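Local structure of putative peptide ABC-transport system periplasmic peptide-binding protein (Campylobacter jejuni, 4OEV) at residues T160-K164 / F176-F182; L184-T189 / Y490-K494. The protein binds nickel outside the cytoplasm, here together with oxalate, as the solute-binding component of an ABC-type importer, and belongs to a family generally assigned to peptide transport. All blocks are in the same frame, centred on the assembly; numbering follows the deposited sequence.

Contact 1 of 2, residues T160-K164 / F176-F182; sequences TGPYK and FKANEHF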
loop_
_atom_site.group_PDB
_atom_site.type_symbol
_atom_site.label_atom_id
_atom_site.label_comp_id
_atom_site.label_asym_id
_atom_site.label_seq_id
_atom_site.Cartn_x
_atom_site.Cartn_y
_atom_site.Cartn_z
ATOM N N THR A 160 5.088 -4.621 -21.299
ATOM C CA THR A 160 5.489 -5.988 -21.613
ATOM C C THR A 160 4.554 -6.975 -20.878
ATOM O O THR A 160 4.743 -8.180 -20.995
ATOM C CB THR A 160 6.930 -6.301 -21.188
ATOM O OG1 THR A 160 7.092 -5.832 -19.845
ATOM C CG2 THR A 160 8.004 -5.593 -22.096
ATOM N N GLY A 161 3.552 -6.464 -20.151
ATOM C CA GLY A 161 2.712 -7.293 -19.273
ATOM C C GLY A 161 1.752 -8.292 -19.952
ATOM O O GLY A 161 1.778 -8.435 -21.181
ATOM N N PRO A 162 0.950 -9.050 -19.148
ATOM C CA PRO A 162 0.031 -10.068 -19.724
ATOM C C PRO A 162 -1.177 -9.501 -20.474
ATOM O O PRO A 162 -1.857 -10.202 -21.237
ATOM C CB PRO A 162 -0.450 -10.855 -18.499
ATOM C CG PRO A 162 -0.305 -9.837 -17.286
ATOM C CD PRO A 162 1.016 -9.125 -17.674
ATOM N N TYR A 163 -1.445 -8.227 -20.272
ATOM C CA TYR A 163 -2.646 -7.631 -20.818
ATOM C C TYR A 163 -2.384 -6.332 -21.573
ATOM O O TYR A 163 -1.700 -5.425 -21.072
ATOM C CB TYR A 163 -3.656 -7.391 -19.687
ATOM C CG TYR A 163 -4.452 -8.636 -19.378
ATOM C CD1 TYR A 163 -5.491 -9.017 -20.218
ATOM C CD2 TYR A 163 -4.171 -9.440 -18.271
ATOM C CE1 TYR A 163 -6.228 -10.157 -19.984
ATOM C CE2 TYR A 163 -4.921 -10.615 -18.032
ATOM C CZ TYR A 163 -5.948 -10.950 -18.901
ATOM O OH TYR A 163 -6.733 -12.094 -18.752
ATOM N N LYS A 164 -2.995 -6.219 -22.744
ATOM C CA LYS A 164 -2.838 -5.047 -23.598
ATOM C C LYS A 164 -3.975 -4.100 -23.285
ATOM O O LYS A 164 -5.109 -4.555 -23.063
ATOM C CB LYS A 164 -2.834 -5.435 -25.106
ATOM C CG LYS A 164 -1.642 -6.246 -25.579
ATOM C CD LYS A 164 -1.737 -6.560 -27.107
ATOM C CE LYS A 164 -0.419 -7.107 -27.669
ATOM N NZ LYS A 164 -0.416 -7.306 -29.167
ATOM N N PHE A 176 -9.072 -4.360 -20.993
ATOM C CA PHE A 176 -7.859 -4.949 -21.541
ATOM C C PHE A 176 -8.171 -6.154 -22.404
ATOM O O PHE A 176 -9.253 -6.730 -22.301
ATOM C CB PHE A 176 -6.921 -5.399 -20.432
ATOM C CG PHE A 176 -6.619 -4.322 -19.434
ATOM C CD1 PHE A 176 -7.436 -4.128 -18.325
ATOM C CD2 PHE A 176 -5.528 -3.483 -19.617
ATOM C CE1 PHE A 176 -7.155 -3.120 -17.393
ATOM C CE2 PHE A 176 -5.248 -2.458 -18.669
ATOM C CZ PHE A 176 -6.070 -2.284 -17.575
ATOM N N LYS A 177 -7.203 -6.539 -23.230
ATOM C CA LYS A 177 -7.266 -7.825 -23.924
ATOM C C LYS A 177 -5.952 -8.566 -23.722
ATOM O O LYS A 177 -4.905 -7.945 -23.457
ATOM C CB LYS A 177 -7.635 -7.640 -25.399
ATOM C CG LYS A 177 -6.643 -6.851 -26.268
ATOM C CD LYS A 177 -7.104 -6.874 -27.759
ATOM C CE LYS A 177 -6.176 -6.050 -28.675
ATOM N NZ LYS A 177 -6.506 -6.208 -30.153
ATOM N N ALA A 178 -6.009 -9.892 -23.799
ATOM C CA ALA A 178 -4.841 -10.725 -23.533
ATOM C C ALA A 178 -3.668 -10.381 -24.470
ATOM O O ALA A 178 -3.885 -10.014 -25.623
ATOM C CB ALA A 178 -5.192 -12.190 -23.671
ATOM N N ASN A 179 -2.450 -10.462 -23.926
ATOM C CA ASN A 179 -1.223 -10.311 -24.695
ATOM C C ASN A 179 -0.868 -11.662 -25.300
ATOM O O ASN A 179 -0.351 -12.537 -24.601
ATOM C CB ASN A 179 -0.087 -9.784 -23.804
ATOM C CG ASN A 179 1.270 -9.721 -24.537
ATOM O OD1 ASN A 179 1.360 -10.010 -25.734
ATOM N ND2 ASN A 179 2.322 -9.326 -23.813
ATOM N N GLU A 180 -1.118 -11.813 -26.600
ATOM C CA GLU A 180 -0.980 -13.107 -27.265
ATOM C C GLU A 180 0.486 -13.505 -27.450
ATOM O O GLU A 180 0.773 -14.651 -27.839
ATOM C CB GLU A 180 -1.698 -13.084 -28.625
ATOM C CG GLU A 180 -0.973 -12.293 -29.716
ATOM C CD GLU A 180 -1.182 -10.771 -29.663
ATOM O OE1 GLU A 180 -1.152 -10.154 -30.764
ATOM O OE2 GLU A 180 -1.356 -10.190 -28.549
ATOM N N HIS A 181 1.397 -12.544 -27.242
ATOM C CA HIS A 181 2.827 -12.817 -27.208
ATOM C C HIS A 181 3.418 -12.499 -25.845
ATOM O O HIS A 181 4.363 -11.715 -25.744
ATOM C CB HIS A 181 3.563 -12.018 -28.291
ATOM C CG HIS A 181 2.990 -12.195 -29.665
ATOM N ND1 HIS A 181 2.386 -11.169 -30.361
ATOM C CD2 HIS A 181 2.919 -13.286 -30.470
ATOM C CE1 HIS A 181 1.969 -11.619 -31.534
ATOM N NE2 HIS A 181 2.284 -12.899 -31.626
ATOM N N PHE A 182 2.859 -13.099 -24.798
ATOM C CA PHE A 182 3.328 -12.874 -23.432
ATOM C C PHE A 182 4.373 -13.952 -23.140
ATOM O O PHE A 182 4.081 -15.142 -23.135
ATOM C CB PHE A 182 2.158 -12.907 -22.434
ATOM C CG PHE A 182 2.539 -12.565 -21.024
ATOM C CD1 PHE A 182 3.387 -11.490 -20.751
ATOM C CD2 PHE A 182 2.015 -13.278 -19.964
ATOM C CE1 PHE A 182 3.734 -11.162 -19.451
ATOM C CE2 PHE A 182 2.342 -12.955 -18.665
ATOM C CZ PHE A 182 3.215 -11.890 -18.403
HETATM O O HOH W 1 5.535 -9.570 -23.160
#
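The bump on T160-K164 is P162, whose CB sits over one face of the F182 ring, 3.8 Å from the centroid and 23° off its normal, a CH-pi contact. F182 CE1 lies 3.5 Å from T160 O, which is at the ring edge. The hollow between these loops is filled by the N179 side chain: ND2 donates to G161 O (2.8 Å, 169°), and OD1 accepts from H181 N at 2.9 Å as an Asx turn. The backbone N179 N donates to P162 O (2.8 Å). Register is then fixed by K164 N to K177 O (2.7 Å) and K177 N to K164 O (2.9 Å), while Y163 and A178 form a non-hydrogen-bonded pair (CA-CA 4.7 Å). K164 stretches over the turn, its NZ 3.1 Å from E180 OE2 in a salt bridge. Y163 packs its CD1 on F176 CB (3.9 Å), with helix 30-33 adjoining both. These are the open ends of an antiparallel beta hairpin, strands 163-169 and 173-178, at one edge of a mixed sheet.

Contact 2 of 2, residues L184-T189 / Y490-K494; sequences LDKVKT and YEWSK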
loop_
_atom_site.group_PDB
_atom_site.type_symbol
_atom_site.label_atom_id
_atom_site.label_comp_id
_atom_site.label_asym_id
_atom_site.label_seq_id
_atom_site.Cartn_x
_atom_site.Cartn_y
_atom_site.Cartn_z
ATOM N N LEU A 184 5.870 -14.972 -20.646
ATOM C CA LEU A 184 5.832 -15.685 -19.376
ATOM C C LEU A 184 4.920 -16.921 -19.394
ATOM O O LEU A 184 5.232 -17.939 -18.765
ATOM C CB LEU A 184 5.396 -14.715 -18.286
ATOM C CG LEU A 184 5.755 -15.094 -16.858
ATOM C CD1 LEU A 184 7.266 -15.184 -16.673
ATOM C CD2 LEU A 184 5.142 -14.095 -15.879
ATOM N N ASP A 185 3.776 -16.798 -20.076
ATOM C CA ASP A 185 2.804 -17.880 -20.238
ATOM C C ASP A 185 1.611 -17.431 -21.112
ATOM O O ASP A 185 1.489 -16.254 -21.447
ATOM C CB ASP A 185 2.304 -18.356 -18.877
ATOM C CG ASP A 185 2.133 -19.851 -18.829
ATOM O OD1 ASP A 185 1.709 -20.420 -19.857
ATOM O OD2 ASP A 185 2.441 -20.459 -17.780
ATOM N N LYS A 186 0.714 -18.339 -21.468
ATOM C CA LYS A 186 -0.447 -17.903 -22.232
ATOM C C LYS A 186 -1.485 -17.328 -21.273
ATOM O O LYS A 186 -1.781 -17.931 -20.241
ATOM C CB LYS A 186 -1.067 -19.052 -23.053
ATOM C CG LYS A 186 -0.131 -19.587 -24.105
ATOM C CD LYS A 186 0.343 -18.431 -24.990
ATOM C CE LYS A 186 1.106 -18.927 -26.209
ATOM N NZ LYS A 186 0.251 -19.932 -26.886
ATOM N N VAL A 187 -2.039 -16.168 -21.627
ATOM C CA VAL A 187 -3.098 -15.526 -20.842
ATOM C C VAL A 187 -4.415 -16.289 -21.141
ATOM O O VAL A 187 -4.755 -16.530 -22.311
ATOM C CB VAL A 187 -3.222 -14.037 -21.206
ATOM C CG1 VAL A 187 -4.071 -13.308 -20.192
ATOM C CG2 VAL A 187 -1.816 -13.374 -21.271
ATOM N N LYS A 188 -5.107 -16.747 -20.097
ATOM C CA LYS A 188 -6.205 -17.679 -20.325
ATOM C C LYS A 188 -7.509 -17.021 -20.761
ATOM O O LYS A 188 -8.147 -17.471 -21.730
ATOM C CB LYS A 188 -6.423 -18.532 -19.088
ATOM C CG LYS A 188 -5.259 -19.445 -18.808
ATOM C CD LYS A 188 -5.738 -20.722 -18.168
ATOM C CE LYS A 188 -4.648 -21.362 -17.333
ATOM N NZ LYS A 188 -5.214 -22.485 -16.537
ATOM N N THR A 189 -7.900 -15.949 -20.077
ATOM C CA THR A 189 -9.116 -15.246 -20.443
ATOM C C THR A 189 -8.761 -14.060 -21.305
ATOM O O THR A 189 -8.040 -13.160 -20.874
ATOM C CB THR A 189 -9.886 -14.815 -19.188
ATOM O OG1 THR A 189 -10.179 -15.996 -18.441
ATOM C CG2 THR A 189 -11.187 -14.106 -19.535
ATOM N N TYR A 490 -3.801 -13.703 -14.964
ATOM C CA TYR A 490 -3.639 -14.315 -16.273
ATOM C C TYR A 490 -3.805 -15.843 -16.255
ATOM O O TYR A 490 -3.732 -16.485 -17.307
ATOM C CB TYR A 490 -2.253 -13.952 -16.889
ATOM C CG TYR A 490 -1.037 -14.214 -16.001
ATOM C CD1 TYR A 490 -0.414 -15.454 -15.988
ATOM C CD2 TYR A 490 -0.525 -13.209 -15.171
ATOM C CE1 TYR A 490 0.695 -15.698 -15.190
ATOM C CE2 TYR A 490 0.585 -13.435 -14.372
ATOM C CZ TYR A 490 1.188 -14.678 -14.383
ATOM O OH TYR A 490 2.284 -14.917 -13.583
ATOM N N GLU A 491 -3.949 -16.437 -15.079
ATOM C CA GLU A 491 -4.209 -17.871 -14.982
ATOM C C GLU A 491 -5.690 -18.117 -14.690
ATOM O O GLU A 491 -6.121 -19.269 -14.642
ATOM C CB GLU A 491 -3.343 -18.516 -13.894
ATOM C CG GLU A 491 -1.861 -18.288 -14.086
ATOM C CD GLU A 491 -1.006 -19.049 -13.081
ATOM O OE1 GLU A 491 -1.393 -19.116 -11.899
ATOM O OE2 GLU A 491 0.069 -19.565 -13.452
ATOM N N TRP A 492 -6.462 -17.047 -14.489
ATOM C CA TRP A 492 -7.888 -17.220 -14.131
ATOM C C TRP A 492 -8.702 -17.526 -15.371
ATOM O O TRP A 492 -8.392 -17.013 -16.445
ATOM C CB TRP A 492 -8.474 -15.970 -13.462
ATOM C CG TRP A 492 -7.841 -15.509 -12.187
ATOM C CD1 TRP A 492 -6.682 -15.954 -11.632
ATOM C CD2 TRP A 492 -8.358 -14.507 -11.283
ATOM N NE1 TRP A 492 -6.430 -15.275 -10.452
ATOM C CE2 TRP A 492 -7.447 -14.392 -10.218
ATOM C CE3 TRP A 492 -9.513 -13.707 -11.274
ATOM C CZ2 TRP A 492 -7.636 -13.492 -9.154
ATOM C CZ3 TRP A 492 -9.704 -12.818 -10.220
ATOM C CH2 TRP A 492 -8.765 -12.718 -9.176
ATOM N N SER A 493 -9.740 -18.359 -15.237
ATOM C CA SER A 493 -10.624 -18.648 -16.355
ATOM C C SER A 493 -11.996 -19.167 -15.915
ATOM O O SER A 493 -12.206 -19.540 -14.754
ATOM C CB SER A 493 -10.007 -19.683 -17.305
ATOM O OG SER A 493 -9.914 -20.938 -16.662
ATOM N N LYS A 494 -12.928 -19.165 -16.860
ATOM C CA LYS A 494 -14.263 -19.710 -16.632
ATOM C C LYS A 494 -14.448 -20.953 -17.468
ATOM O O LYS A 494 -13.760 -21.115 -18.494
ATOM C CB LYS A 494 -15.323 -18.682 -16.960
ATOM C CG LYS A 494 -15.269 -17.483 -16.049
ATOM C CD LYS A 494 -15.883 -16.315 -16.767
ATOM C CE LYS A 494 -16.290 -15.234 -15.826
ATOM N NZ LYS A 494 -17.093 -14.232 -16.577
ATOM O OXT LYS A 494 -15.252 -21.810 -17.085
HETATM O O HOH W 2 -0.366 -20.190 -16.504
HETATM O O HOH W 3 -1.941 -18.789 -17.772
HETATM O O HOH W 4 -8.069 -21.260 -14.972
HETATM O O HOH W 5 -7.031 -14.689 -17.925
HETATM O O HOH W 6 -11.922 -17.852 -19.141
#
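Running 29° apart in end-to-end direction, L184-T189 and the C-terminal Y490-K494 meet without forming a sheet. Two direct hydrogen bonds join them: K188 N donates to Y490 O (3.1 Å, 155°), and T189 OG1 to W492 O (2.9 Å). The second depends on the m rotamer of T189 (chi1 -59°), in which OG1 faces the C-terminal segment; a water donates to T189 OG1 (2.6 Å) and accepts a hydrogen bond from K494 N (2.8 Å). Y490 adopts the p rotamer (chi1 52°), which lays its ring alongside L184, at the start of L184-T189. There L184, in a t/p conformation, places CD2 4.3 Å from Y490 CZ, while V187, at chi1 -167°, brings CG1 to 3.8 Å from Y490 CB. K188 starts as m (chi1 -66°), has chi2 at -148°, between wells, and is then t at chi3 and chi4, so that its aliphatic chain passes along the tail, with CB 3.6 Å from W492 O and CE 3.7 Å from E491 O. W492 points its CA-to-CB bond away from the loop; its indole NE1 bonds to N488, and its side chain packs on L7 and I9 of strand 6-11. K494 reaches T6 O with NZ, forms a salt bridge to D213, and pairs its terminal carboxylate with K4. A further water lies within hydrogen-bonding distance of K186 O (2.6 Å) and Y490 O (3.0 Å). The result is a surface contact, partly bridged by water, that joins the C-terminal tail to the loop between strands 173-178 and 191-196, beside strand 6-11.

How the contacts relate
The contacts follow one another along the chain: contact 1 closes at F182, and contact 2 opens at L184. Their centres are 10 Å apart, and both lie about 25 Å from the chain centre, on the same side of it. Both are tied to one mixed sheet, ordered 6-11, 191-196, 173-178, 163-169: contact 1 through its hairpin, contact 2 through the loop from 173-178 to 191-196 and through packing on strand 6-11. Direct touches join them, namely Y163 OH to T189 O at 2.7 Å, a probable hydrogen bond, and A178 CB to V187 CB at 3.7 Å. Hairpin, connecting loop and C-terminus thus form one continuous packed region, bringing residues some 300 positions apart together.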